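Local coordinates for BPT4 GENE 59 helicase assembly protein (Enterobacteria phage T4, PDB 1C1K) that loads the replicative helicase onto DNA covered by the single-stranded DNA-binding protein at the fork, serving viral replication, recombination and repair, at residues 18-23 with 51-56; 121-126 with 144-149; 165-170 with 202-207. All blocks are in the same frame, centred on the assembly; numbering follows the deposited sequence.

The three contacts are spread over the two domains of a mainly helical monomer. Interaction 1 lies in the N-terminal region, where an arginine-aspartate pair meets two tyrosines of helix 16-30. Interactions 2 and 3 belong to the C-terminal region, on the other side of the chain's centre; their centres are about 41 Å and 38 Å from that of interaction 1. Between themselves they are only about 17 Å apart, centre to centre, and they touch: Ile147 CG2 of helix 146-152 packs on Ile170 CG2, at the start of helix 170-177, at 4.1 Å. The side chain of Ala204 in interaction 3 is about 10 Å from a bound iridium ion.

Interaction 1 of 3, residues 18-23 with 51-56; sequences SVYKLY and QKRRDK
The guanidinium group of Arg53 has Tyr20 CE1 over one face, while its own NH1 sits at the ring edges of both Tyr20 and Tyr23, near the two ring planes. Arg53 NH1 is 3.8 Å from Tyr20 CE1 and 4.2 Å from Tyr23 CE2, and the guanidinium plane stands steeply to the rings, at 80° to Tyr20 and 85° to Tyr23. In the guanidinium plane, at its edges, lie a water and the Asp55 carboxylate, which is gripped side-on: Arg53 NE donates to Asp55 OD1 and Arg53 NH2 to Asp55 OD2, each at 2.9 Å and nearly straight. Asp55 OD2 takes NH2 on its syn lone pair and is also bonded to Ser91. CG and CD of Arg53 also pass Tyr20 CE1, and bends at chi2 and chi3, both near -70°, turn the guanidinium back over it. Two waters finish the link: one binds Tyr20 OH and, weakly, Arg53 NH1; the other lies 2.6 Å from Tyr23 OH and accepts from Arg53 NH2 at 3.0 Å. Within 51-56, Lys56 NZ donates to Gln51 O and Arg53 O, bracing the turn between them. Phe59 of helix 56-65 touches both Tyr20 and Arg53. With Asp55 fixing its rotation and probably balancing its charge, the guanidinium can lie at the edges of two buried tyrosine rings while water carries the polar connection to their hydroxyls.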
loop_
_atom_site.group_PDB
_atom_site.type_symbol
_atom_site.label_atom_id
_atom_site.label_comp_id
_atom_site.label_asym_id
_atom_site.label_seq_id
_atom_site.Cartn_x
_atom_site.Cartn_y
_atom_site.Cartn_z
ATOM N N SER A 18 -23.465 -0.699 -3.727
ATOM C CA SER A 18 -22.492 0.386 -3.720
ATOM C C SER A 18 -21.201 -0.062 -3.047
ATOM O O SER A 18 -20.109 0.349 -3.458
ATOM C CB SER A 18 -23.069 1.620 -3.016
ATOM O OG SER A 18 -24.169 2.139 -3.755
ATOM N N VAL A 19 -21.317 -0.900 -2.018
ATOM C CA VAL A 19 -20.133 -1.408 -1.331
ATOM C C VAL A 19 -19.371 -2.286 -2.329
ATOM O O VAL A 19 -18.142 -2.239 -2.405
ATOM C CB VAL A 19 -20.514 -2.243 -0.081
ATOM C CG1 VAL A 19 -19.280 -2.930 0.494
ATOM C CG2 VAL A 19 -21.131 -1.342 0.971
ATOM N N TYR A 20 -20.105 -3.078 -3.104
ATOM C CA TYR A 20 -19.473 -3.936 -4.096
ATOM C C TYR A 20 -18.735 -3.083 -5.130
ATOM O O TYR A 20 -17.619 -3.413 -5.518
ATOM C CB TYR A 20 -20.513 -4.805 -4.803
ATOM C CG TYR A 20 -20.001 -5.415 -6.099
ATOM C CD1 TYR A 20 -19.193 -6.551 -6.085
ATOM C CD2 TYR A 20 -20.336 -4.855 -7.336
ATOM C CE1 TYR A 20 -18.732 -7.117 -7.275
ATOM C CE2 TYR A 20 -19.883 -5.409 -8.522
ATOM C CZ TYR A 20 -19.084 -6.541 -8.486
ATOM O OH TYR A 20 -18.654 -7.111 -9.669
ATOM N N LYS A 21 -19.366 -1.997 -5.573
ATOM C CA LYS A 21 -18.758 -1.099 -6.557
ATOM C C LYS A 21 -17.478 -0.486 -6.004
ATOM O O LYS A 21 -16.479 -0.353 -6.722
ATOM C CB LYS A 21 -19.733 0.017 -6.930
ATOM C CG LYS A 21 -20.916 -0.456 -7.762
ATOM C CD LYS A 21 -21.748 0.712 -8.253
ATOM C CE LYS A 21 -22.942 0.225 -9.051
ATOM N NZ LYS A 21 -23.991 1.280 -9.184
ATOM N N LEU A 22 -17.511 -0.096 -4.732
ATOM C CA LEU A 22 -16.334 0.489 -4.096
ATOM C C LEU A 22 -15.194 -0.538 -4.071
ATOM O O LEU A 22 -14.053 -0.222 -4.401
ATOM C CB LEU A 22 -16.666 0.939 -2.671
ATOM C CG LEU A 22 -15.510 1.567 -1.880
ATOM C CD1 LEU A 22 -15.204 2.962 -2.423
ATOM C CD2 LEU A 22 -15.879 1.643 -0.396
ATOM N N TYR A 23 -15.508 -1.766 -3.677
ATOM C CA TYR A 23 -14.505 -2.818 -3.632
ATOM C C TYR A 23 -13.896 -3.046 -5.014
ATOM O O TYR A 23 -12.672 -3.105 -5.160
ATOM C CB TYR A 23 -15.123 -4.128 -3.136
ATOM C CG TYR A 23 -14.336 -5.356 -3.539
ATOM C CD1 TYR A 23 -13.064 -5.596 -3.023
ATOM C CD2 TYR A 23 -14.858 -6.272 -4.447
ATOM C CE1 TYR A 23 -12.333 -6.725 -3.405
ATOM C CE2 TYR A 23 -14.138 -7.398 -4.834
ATOM C CZ TYR A 23 -12.879 -7.616 -4.310
ATOM O OH TYR A 23 -12.164 -8.728 -4.701
ATOM N N GLN A 51 -24.472 -9.552 -10.379
ATOM C CA GLN A 51 -25.513 -10.541 -10.136
ATOM C C GLN A 51 -24.972 -11.966 -10.164
ATOM O O GLN A 51 -25.500 -12.855 -9.494
ATOM C CB GLN A 51 -26.644 -10.374 -11.152
ATOM C CG GLN A 51 -27.569 -9.207 -10.822
ATOM C CD GLN A 51 -28.401 -9.459 -9.571
ATOM O OE1 GLN A 51 -28.764 -10.598 -9.273
ATOM N NE2 GLN A 51 -28.705 -8.395 -8.835
ATOM N N LYS A 52 -23.909 -12.185 -10.928
ATOM C CA LYS A 52 -23.304 -13.507 -11.012
ATOM C C LYS A 52 -22.558 -13.879 -9.726
ATOM O O LYS A 52 -22.286 -15.052 -9.487
ATOM C CB LYS A 52 -22.334 -13.574 -12.198
ATOM C CG LYS A 52 -22.874 -14.341 -13.395
ATOM C CD LYS A 52 -22.083 -14.033 -14.659
ATOM C CE LYS A 52 -22.901 -14.322 -15.911
ATOM N NZ LYS A 52 -24.301 -13.799 -15.818
ATOM N N ARG A 53 -22.227 -12.883 -8.908
ATOM C CA ARG A 53 -21.507 -13.123 -7.652
ATOM C C ARG A 53 -22.285 -14.053 -6.728
ATOM O O ARG A 53 -23.493 -13.908 -6.568
ATOM C CB ARG A 53 -21.262 -11.805 -6.908
ATOM C CG ARG A 53 -20.417 -10.773 -7.655
ATOM C CD ARG A 53 -18.956 -11.167 -7.708
ATOM N NE ARG A 53 -18.329 -11.248 -6.387
ATOM C CZ ARG A 53 -17.132 -10.747 -6.101
ATOM N NH1 ARG A 53 -16.426 -10.124 -7.039
ATOM N NH2 ARG A 53 -16.630 -10.880 -4.883
ATOM N N ARG A 54 -21.583 -14.997 -6.109
ATOM C CA ARG A 54 -22.204 -15.938 -5.178
ATOM C C ARG A 54 -22.060 -15.443 -3.737
ATOM O O ARG A 54 -22.511 -16.104 -2.796
ATOM C CB ARG A 54 -21.538 -17.311 -5.293
ATOM C CG ARG A 54 -21.423 -17.859 -6.708
ATOM C CD ARG A 54 -20.737 -19.226 -6.680
ATOM N NE ARG A 54 -19.867 -19.469 -7.832
ATOM C CZ ARG A 54 -18.540 -19.367 -7.808
ATOM N NH1 ARG A 54 -17.909 -19.022 -6.691
ATOM N NH2 ARG A 54 -17.838 -19.634 -8.898
ATOM N N ASP A 55 -21.435 -14.281 -3.569
ATOM C CA ASP A 55 -21.197 -13.717 -2.241
ATOM C C ASP A 55 -21.782 -12.317 -2.046
ATOM O O ASP A 55 -21.218 -11.501 -1.318
ATOM C CB ASP A 55 -19.686 -13.665 -1.974
ATOM C CG ASP A 55 -18.944 -12.754 -2.960
ATOM O OD1 ASP A 55 -19.559 -12.290 -3.945
ATOM O OD2 ASP A 55 -17.737 -12.493 -2.751
ATOM N N LYS A 56 -22.912 -12.029 -2.674
ATOM C CA LYS A 56 -23.497 -10.702 -2.528
ATOM C C LYS A 56 -23.810 -10.342 -1.074
ATOM O O LYS A 56 -23.826 -9.168 -0.712
ATOM C CB LYS A 56 -24.743 -10.585 -3.411
ATOM C CG LYS A 56 -24.381 -10.677 -4.899
ATOM C CD LYS A 56 -25.558 -10.371 -5.836
ATOM C CE LYS A 56 -26.499 -11.558 -5.956
ATOM N NZ LYS A 56 -25.901 -12.674 -6.735
HETATM O O HOH W 1 -16.680 -8.853 -10.101
HETATM O O HOH W 2 -13.657 -10.868 -4.831
#

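Interaction 2 of 3, residues 121-126 with 144-149; sequences YYFSKK and SSYIFK
Aromatic packing carries the contact between Phe123, near the end of helix 109-126, and Tyr146, in the first turn of helix 146-152. The Phe123 ring turns its edge toward the face of Tyr146 in an offset edge-to-face pair, with centroids 5.6 Å apart and planes at 72°. The closest atoms are Phe123 CE2 and Tyr146 CD2, 3.6 Å apart; Phe123 CZ follows at 3.9 Å from the same Tyr146 CD2. The approach is therefore off-centre, with the phenylalanine edge meeting the tyrosine ring on its CD2 side, near the root rather than the hydroxyl end. Phe123 reaches across because its CG lies anti to the backbone N (chi1 169°), and Tyr146 comes to meet it with CG beside its own backbone N (chi1 -80°). Beyond the ring pair, Ile135 of the intervening loop touches the Tyr146 side chain.

Hydrogen bonds order each helix separately. Ser124 OG donates to Tyr121 O at 2.6 Å, in the carbonyl plane and on a lone pair; that carbonyl also accepts from Lys125 N. At the other helix, Ser145 OG accepts from Phe148 N at 3.1 Å and is further bonded to His174. The result is a serine N-cap that fixes the start of helix 146-152, beside an edge-to-face aromatic pair bridging the two helices joined by the long loop of this mainly helical C-terminal region.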
loop_
_atom_site.group_PDB
_atom_site.type_symbol
_atom_site.label_atom_id
_atom_site.label_comp_id
_atom_site.label_asym_id
_atom_site.label_seq_id
_atom_site.Cartn_x
_atom_site.Cartn_y
_atom_site.Cartn_z
ATOM N N TYR A 121 18.952 0.678 8.610
ATOM C CA TYR A 121 20.311 1.120 8.901
ATOM C C TYR A 121 21.168 0.004 9.502
ATOM O O TYR A 121 22.265 -0.267 9.022
ATOM C CB TYR A 121 20.287 2.319 9.853
ATOM C CG TYR A 121 21.667 2.780 10.272
ATOM C CD1 TYR A 121 22.382 3.705 9.507
ATOM C CD2 TYR A 121 22.266 2.280 11.430
ATOM C CE1 TYR A 121 23.663 4.119 9.888
ATOM C CE2 TYR A 121 23.543 2.687 11.819
ATOM C CZ TYR A 121 24.235 3.604 11.046
ATOM O OH TYR A 121 25.496 4.012 11.444
ATOM N N TYR A 122 20.671 -0.651 10.542
ATOM C CA TYR A 122 21.437 -1.718 11.168
ATOM C C TYR A 122 21.637 -2.894 10.218
ATOM O O TYR A 122 22.663 -3.575 10.272
ATOM C CB TYR A 122 20.757 -2.152 12.472
ATOM C CG TYR A 122 20.809 -1.061 13.521
ATOM C CD1 TYR A 122 19.646 -0.567 14.103
ATOM C CD2 TYR A 122 22.024 -0.478 13.882
ATOM C CE1 TYR A 122 19.688 0.485 15.014
ATOM C CE2 TYR A 122 22.079 0.575 14.791
ATOM C CZ TYR A 122 20.906 1.053 15.351
ATOM O OH TYR A 122 20.954 2.105 16.237
ATOM N N PHE A 123 20.674 -3.121 9.332
ATOM C CA PHE A 123 20.795 -4.206 8.361
ATOM C C PHE A 123 21.921 -3.854 7.385
ATOM O O PHE A 123 22.683 -4.723 6.947
ATOM C CB PHE A 123 19.489 -4.379 7.579
ATOM C CG PHE A 123 19.611 -5.301 6.397
ATOM C CD1 PHE A 123 19.507 -6.681 6.556
ATOM C CD2 PHE A 123 19.834 -4.793 5.119
ATOM C CE1 PHE A 123 19.625 -7.534 5.464
ATOM C CE2 PHE A 123 19.953 -5.640 4.023
ATOM C CZ PHE A 123 19.848 -7.012 4.195
ATOM N N SER A 124 22.019 -2.571 7.049
ATOM C CA SER A 124 23.037 -2.111 6.120
ATOM C C SER A 124 24.433 -2.395 6.672
ATOM O O SER A 124 25.372 -2.641 5.911
ATOM C CB SER A 124 22.849 -0.620 5.832
ATOM O OG SER A 124 23.485 0.193 6.793
ATOM N N LYS A 125 24.565 -2.374 7.994
ATOM C CA LYS A 125 25.852 -2.654 8.630
ATOM C C LYS A 125 26.122 -4.155 8.612
ATOM O O LYS A 125 27.255 -4.598 8.426
ATOM C CB LYS A 125 25.855 -2.138 10.073
ATOM C CG LYS A 125 25.740 -0.627 10.190
ATOM C CD LYS A 125 26.778 0.075 9.333
ATOM C CE LYS A 125 26.814 1.567 9.602
ATOM N NZ LYS A 125 28.118 2.178 9.196
ATOM N N LYS A 126 25.068 -4.941 8.792
ATOM C CA LYS A 126 25.199 -6.390 8.793
ATOM C C LYS A 126 25.674 -6.905 7.438
ATOM O O LYS A 126 26.478 -7.839 7.367
ATOM C CB LYS A 126 23.862 -7.040 9.156
ATOM C CG LYS A 126 23.928 -8.556 9.292
ATOM C CD LYS A 126 22.699 -9.107 9.997
ATOM C CE LYS A 126 23.005 -9.463 11.443
ATOM N NZ LYS A 126 22.403 -10.768 11.842
ATOM N N SER A 144 17.387 -6.922 -8.422
ATOM C CA SER A 144 16.677 -6.497 -7.227
ATOM C C SER A 144 17.484 -5.442 -6.478
ATOM O O SER A 144 18.375 -4.809 -7.046
ATOM C CB SER A 144 16.439 -7.710 -6.322
ATOM O OG SER A 144 15.571 -7.404 -5.244
ATOM N N SER A 145 17.155 -5.255 -5.204
ATOM C CA SER A 145 17.847 -4.303 -4.346
ATOM C C SER A 145 17.618 -4.741 -2.914
ATOM O O SER A 145 16.686 -5.500 -2.633
ATOM C CB SER A 145 17.307 -2.879 -4.542
ATOM O OG SER A 145 15.936 -2.785 -4.178
ATOM N N TYR A 146 18.463 -4.275 -2.003
ATOM C CA TYR A 146 18.288 -4.638 -0.610
ATOM C C TYR A 146 16.960 -4.089 -0.100
ATOM O O TYR A 146 16.221 -4.788 0.595
ATOM C CB TYR A 146 19.433 -4.081 0.231
ATOM C CG TYR A 146 20.702 -4.900 0.163
ATOM C CD1 TYR A 146 21.907 -4.313 -0.221
ATOM C CD2 TYR A 146 20.703 -6.252 0.514
ATOM C CE1 TYR A 146 23.091 -5.055 -0.249
ATOM C CE2 TYR A 146 21.878 -7.002 0.490
ATOM C CZ TYR A 146 23.066 -6.393 0.109
ATOM O OH TYR A 146 24.231 -7.123 0.091
ATOM N N ILE A 147 16.637 -2.846 -0.455
ATOM C CA ILE A 147 15.390 -2.266 0.031
ATOM C C ILE A 147 14.170 -3.051 -0.450
ATOM O O ILE A 147 13.210 -3.236 0.307
ATOM C CB ILE A 147 15.281 -0.749 -0.334
ATOM C CG1 ILE A 147 14.232 -0.081 0.565
ATOM C CG2 ILE A 147 14.953 -0.563 -1.815
ATOM C CD1 ILE A 147 14.598 -0.068 2.048
ATOM N N PHE A 148 14.194 -3.526 -1.692
ATOM C CA PHE A 148 13.070 -4.315 -2.182
ATOM C C PHE A 148 13.025 -5.644 -1.432
ATOM O O PHE A 148 11.957 -6.125 -1.067
ATOM C CB PHE A 148 13.202 -4.583 -3.682
ATOM C CG PHE A 148 12.104 -5.457 -4.243
ATOM C CD1 PHE A 148 10.779 -5.277 -3.849
ATOM C CD2 PHE A 148 12.395 -6.462 -5.159
ATOM C CE1 PHE A 148 9.766 -6.086 -4.360
ATOM C CE2 PHE A 148 11.386 -7.276 -5.676
ATOM C CZ PHE A 148 10.068 -7.084 -5.272
ATOM N N LYS A 149 14.195 -6.236 -1.197
ATOM C CA LYS A 149 14.278 -7.511 -0.489
ATOM C C LYS A 149 13.713 -7.383 0.917
ATOM O O LYS A 149 13.074 -8.310 1.420
ATOM C CB LYS A 149 15.734 -7.995 -0.414
ATOM C CG LYS A 149 16.224 -8.694 -1.667
ATOM C CD LYS A 149 17.697 -9.059 -1.559
ATOM C CE LYS A 149 18.254 -9.560 -2.883
ATOM N NZ LYS A 149 17.426 -10.634 -3.478
#

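Interaction 3 of 3, residues 165-170 with 202-207; sequences DSFLNI and QKAKNV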
loop_
_atom_site.group_PDB
_atom_site.type_symbol
_atom_site.label_atom_id
_atom_site.label_comp_id
_atom_site.label_asym_id
_atom_site.label_seq_id
_atom_site.Cartn_x
_atom_site.Cartn_y
_atom_site.Cartn_z
ATOM N N ASP A 165 10.482 6.321 -0.996
ATOM C CA ASP A 165 10.393 6.646 -2.414
ATOM C C ASP A 165 10.103 8.123 -2.678
ATOM O O ASP A 165 10.579 8.685 -3.672
ATOM C CB ASP A 165 9.304 5.801 -3.074
ATOM C CG ASP A 165 9.076 6.179 -4.527
ATOM O OD1 ASP A 165 9.859 5.711 -5.379
ATOM O OD2 ASP A 165 8.119 6.939 -4.813
ATOM N N SER A 166 9.334 8.752 -1.790
ATOM C CA SER A 166 8.969 10.153 -1.966
ATOM C C SER A 166 10.160 11.089 -2.145
ATOM O O SER A 166 10.054 12.091 -2.849
ATOM C CB SER A 166 8.068 10.629 -0.813
ATOM O OG SER A 166 8.785 10.916 0.372
ATOM N N PHE A 167 11.294 10.769 -1.527
ATOM C CA PHE A 167 12.474 11.622 -1.686
ATOM C C PHE A 167 13.673 10.890 -2.283
ATOM O O PHE A 167 14.674 11.523 -2.606
ATOM C CB PHE A 167 12.866 12.289 -0.355
ATOM C CG PHE A 167 13.143 11.322 0.760
ATOM C CD1 PHE A 167 14.437 10.883 1.011
ATOM C CD2 PHE A 167 12.107 10.847 1.559
ATOM C CE1 PHE A 167 14.699 9.981 2.039
ATOM C CE2 PHE A 167 12.355 9.941 2.594
ATOM C CZ PHE A 167 13.657 9.506 2.833
ATOM N N LEU A 168 13.570 9.570 -2.446
ATOM C CA LEU A 168 14.667 8.788 -3.019
ATOM C C LEU A 168 14.390 8.268 -4.432
ATOM O O LEU A 168 15.288 7.735 -5.086
ATOM C CB LEU A 168 15.025 7.613 -2.101
ATOM C CG LEU A 168 15.540 7.958 -0.695
ATOM C CD1 LEU A 168 15.835 6.675 0.064
ATOM C CD2 LEU A 168 16.794 8.828 -0.793
ATOM N N ASN A 169 13.146 8.397 -4.896
ATOM C CA ASN A 169 12.777 7.968 -6.248
ATOM C C ASN A 169 13.128 6.506 -6.561
ATOM O O ASN A 169 13.594 6.191 -7.656
ATOM C CB ASN A 169 13.460 8.896 -7.271
ATOM C CG ASN A 169 12.932 8.707 -8.687
ATOM O OD1 ASN A 169 13.682 8.828 -9.665
ATOM N ND2 ASN A 169 11.644 8.413 -8.806
ATOM N N ILE A 170 12.880 5.616 -5.609
ATOM C CA ILE A 170 13.187 4.194 -5.759
ATOM C C ILE A 170 12.353 3.427 -6.782
ATOM O O ILE A 170 12.888 2.679 -7.605
ATOM C CB ILE A 170 13.032 3.455 -4.408
ATOM C CG1 ILE A 170 14.008 4.019 -3.374
ATOM C CG2 ILE A 170 13.263 1.970 -4.599
ATOM C CD1 ILE A 170 13.583 3.742 -1.928
ATOM N N GLN A 202 9.330 16.358 1.950
ATOM C CA GLN A 202 10.281 17.047 2.810
ATOM C C GLN A 202 10.220 16.546 4.247
ATOM O O GLN A 202 11.248 16.313 4.873
ATOM C CB GLN A 202 10.028 18.559 2.772
ATOM C CG GLN A 202 11.111 19.390 3.440
ATOM C CD GLN A 202 12.504 19.082 2.916
ATOM O OE1 GLN A 202 13.461 18.998 3.686
ATOM N NE2 GLN A 202 12.624 18.917 1.602
ATOM N N LYS A 203 9.010 16.381 4.768
ATOM C CA LYS A 203 8.833 15.904 6.131
ATOM C C LYS A 203 9.348 14.477 6.275
ATOM O O LYS A 203 9.986 14.147 7.266
ATOM C CB LYS A 203 7.356 15.983 6.527
ATOM C CG LYS A 203 6.846 17.417 6.716
ATOM C CD LYS A 203 5.392 17.432 7.162
ATOM C CE LYS A 203 4.903 18.856 7.384
ATOM N NZ LYS A 203 3.418 18.925 7.536
ATOM N N ALA A 204 9.072 13.632 5.285
ATOM C CA ALA A 204 9.536 12.245 5.320
ATOM C C ALA A 204 11.066 12.241 5.291
ATOM O O ALA A 204 11.712 11.471 6.004
ATOM C CB ALA A 204 8.980 11.478 4.125
ATOM N N LYS A 205 11.641 13.115 4.468
ATOM C CA LYS A 205 13.094 13.237 4.360
ATOM C C LYS A 205 13.707 13.661 5.697
ATOM O O LYS A 205 14.712 13.094 6.130
ATOM C CB LYS A 205 13.460 14.269 3.292
ATOM C CG LYS A 205 14.944 14.315 2.959
ATOM C CD LYS A 205 15.203 15.300 1.832
ATOM C CE LYS A 205 16.637 15.217 1.332
ATOM N NZ LYS A 205 17.601 15.738 2.341
ATOM N N ASN A 206 13.102 14.662 6.339
ATOM C CA ASN A 206 13.578 15.163 7.629
ATOM C C ASN A 206 13.606 14.037 8.657
ATOM O O ASN A 206 14.585 13.872 9.387
ATOM C CB ASN A 206 12.670 16.283 8.146
ATOM C CG ASN A 206 12.790 17.568 7.336
ATOM O OD1 ASN A 206 13.690 17.720 6.513
ATOM N ND2 ASN A 206 11.877 18.499 7.573
ATOM N N VAL A 207 12.527 13.262 8.716
ATOM C CA VAL A 207 12.444 12.149 9.658
ATOM C C VAL A 207 13.553 11.140 9.364
ATOM O O VAL A 207 14.214 10.643 10.278
ATOM C CB VAL A 207 11.069 11.449 9.574
ATOM C CG1 VAL A 207 11.050 10.214 10.464
ATOM C CG2 VAL A 207 9.967 12.418 10.000
#
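This is apolar helix-to-helix packing between the C-terminal turn of helix 158-168 and the early part of helix 201-216 in the C-terminal region, built on a CH-pi contact. Phe167 lays one ring face against the backbone of the last helix: Lys205 CA stands 3.8 Å from the ring centroid, only 13° off the ring normal. The ring extends along the neighbouring peptide as well: Phe167 CD2 is 3.7 Å from Lys205 N and Phe167 CE2 4.0 Å from Ala204 CB. Lys205 CB and CG continue across the same face toward its CD1 side, CG lying 4.0 Å from Phe167 CD1, before the chain leads its amino group away. A chi1 of 58° sets Phe167 CG between the backbone N and the carbonyl carbon, which points the ring at helix 201-216. Next to it, Ser166 OG meets the methyl of Ala204 at 3.8 Å, while its polar partner is Leu163 O one turn back. Ser166 O is bonded to Ser201, and Phe208 adds a further ring against Phe167. The CA atoms of Phe167 and Lys205 are 6.3 Å apart, consistent with the small side chain of neighbouring Ala204: a CH-pi helix-helix contact joining the end of helix 158-168 to the last helix.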